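Local coordinates for hydrogenase (NiFe) small subunit HydA (Allochromatium vinosum, PDB 3MYR), which carries electrons through its three iron–sulfur clusters as the small subunit of a heterodimeric [NiFe] hydrogenase, an enzyme that oxidises hydrogen, at the interface of chains A and B. Numbering follows the deposited sequence. Chains: chain A, Hydrogenase (NiFe) small subunit HydA; chain B, Nickel-dependent hydrogenase large subunit.

The interface of chains A and B. Residues chain A 119, 248, 256, 259-261; chain B 48, 52, 55-56.
A:Phe261 meets B:Asp52 where the extended backbone of A:Gly260 gives way to helix-like torsions at A:Phe261, directing an amide N-H at the large subunit, whose 3-10 turn 50-52 runs into helix 53-58. This patch of the heterodimer interface illustrates how subunits can combine an aromatic core with a directional polar contact. N of A:Phe261 donates to OD2 of the B:Asp52 carboxylate at 3.0 Å, fairly straight (156° at the hydrogen) but from above the carboxylate plane, 43° out of it. The phenyl ring of A:Phe261 then reaches back across the same side chain, its CE1 lying 3.6 Å from CB of B:Ala55.

B:Phe56 is the central large-subunit ring. With its CG beside the backbone N and anti to the carbonyl carbon (chi1 -69°), it turns one face to A:Trp256, whose CE3 sits over the ring centre, 3.5 Å from CE2 of B:Phe56. The two planes are tilted by roughly half a right angle, so the CE3 side of the indole leans onto the phenyl face instead of stacking flat. CE1 of B:Phe56 touches CE1 of A:Phe261 at 3.6 Å, while CD2 of A:Leu119 reaches CD2 of B:Phe56 at 3.8 Å and also rests over the indole, on the side from which B:Phe56 approaches. An alanine in place of B:Phe56 would probably open a gap beneath the indole, leaving A:Trp256 and the CE1 side of A:Phe261 without their shared partner and freer to shift.

Second-shell contacts flank the core: CD2 of A:Leu248, a residue of the [3Fe-4S] cluster site, lies over a face of A:Phe261, and the guanidinium of B:Arg48 has CE2 of B:Phe56 above one face. At the far end of the indole, CH2 of A:Trp256 lies 3.3 Å from the carbonyl O of B:Ala55.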
# COMPACT_ATOMS: atom_id res chain seq x y z
N LEU A 119 11.44 -9.73 6.03
CA LEU A 119 11.16 -10.41 4.81
C LEU A 119 12.32 -10.36 3.84
O LEU A 119 12.66 -11.37 3.28
CB LEU A 119 9.92 -9.83 4.19
CG LEU A 119 9.15 -10.55 3.13
CD1 LEU A 119 8.30 -9.70 2.19
CD2 LEU A 119 9.45 -11.99 2.83
N LEU A 248 1.21 -16.16 12.96
CA LEU A 248 2.34 -16.49 12.08
C LEU A 248 3.68 -16.34 12.79
O LEU A 248 4.72 -16.69 12.17
CB LEU A 248 2.37 -15.47 10.89
CG LEU A 248 1.06 -15.35 10.06
CD1 LEU A 248 1.13 -14.17 9.05
CD2 LEU A 248 0.73 -16.63 9.38
N TRP A 256 9.77 -15.90 9.14
CA TRP A 256 9.46 -16.40 7.79
C TRP A 256 10.08 -17.75 7.53
O TRP A 256 9.61 -18.47 6.65
CB TRP A 256 10.01 -15.47 6.69
CG TRP A 256 9.41 -14.06 6.79
CD1 TRP A 256 10.04 -12.93 7.21
CD2 TRP A 256 8.10 -13.66 6.37
NE1 TRP A 256 9.17 -11.85 7.18
CE2 TRP A 256 7.99 -12.26 6.62
CE3 TRP A 256 7.00 -14.37 5.82
CZ2 TRP A 256 6.82 -11.52 6.32
CZ3 TRP A 256 5.83 -13.66 5.53
CH2 TRP A 256 5.71 -12.24 5.84
N GLY A 259 9.70 -22.99 9.16
CA GLY A 259 8.94 -24.18 8.74
C GLY A 259 7.60 -23.69 8.17
O GLY A 259 7.39 -22.52 8.10
N GLY A 260 6.66 -24.49 7.77
CA GLY A 260 5.43 -23.77 7.25
C GLY A 260 4.53 -23.09 8.29
O GLY A 260 4.45 -23.50 9.45
N PHE A 261 3.84 -22.04 7.89
CA PHE A 261 2.91 -21.43 8.77
C PHE A 261 1.84 -22.39 9.23
O PHE A 261 1.28 -22.19 10.31
CB PHE A 261 2.25 -20.22 8.10
CG PHE A 261 3.17 -19.06 7.90
CD1 PHE A 261 3.23 -18.39 6.69
CD2 PHE A 261 4.02 -18.67 8.93
CE1 PHE A 261 4.11 -17.30 6.49
CE2 PHE A 261 4.88 -17.55 8.81
CZ PHE A 261 4.91 -16.84 7.60
N ARG B 48 8.86 -22.99 -1.22
CA ARG B 48 8.00 -22.90 -0.03
C ARG B 48 6.64 -23.53 -0.28
O ARG B 48 6.37 -23.93 -1.39
CB ARG B 48 7.89 -21.44 0.40
CG ARG B 48 9.26 -20.94 0.93
CD ARG B 48 9.11 -19.49 1.42
NE ARG B 48 10.43 -18.84 1.59
CZ ARG B 48 11.12 -18.84 2.73
NH1 ARG B 48 10.66 -19.46 3.82
NH2 ARG B 48 12.23 -18.13 2.79
N ASP B 52 1.31 -21.04 2.10
CA ASP B 52 1.94 -19.90 2.87
C ASP B 52 2.18 -18.66 1.98
O ASP B 52 2.50 -17.60 2.51
CB ASP B 52 3.35 -20.28 3.39
CG ASP B 52 3.36 -21.41 4.44
OD1 ASP B 52 2.29 -21.95 4.74
OD2 ASP B 52 4.48 -21.75 4.95
N ALA B 55 0.94 -14.95 2.70
CA ALA B 55 1.49 -14.18 3.83
C ALA B 55 2.80 -13.49 3.48
O ALA B 55 3.02 -12.36 3.90
CB ALA B 55 1.72 -15.10 5.04
N PHE B 56 3.64 -14.16 2.66
CA PHE B 56 4.84 -13.49 2.08
C PHE B 56 4.48 -12.38 1.11
O PHE B 56 4.99 -11.26 1.21
CB PHE B 56 5.74 -14.51 1.33
CG PHE B 56 6.43 -15.50 2.21
CD1 PHE B 56 5.72 -16.58 2.80
CD2 PHE B 56 7.82 -15.37 2.47
CE1 PHE B 56 6.34 -17.48 3.65
CE2 PHE B 56 8.50 -16.30 3.33
CZ PHE B 56 7.76 -17.38 3.93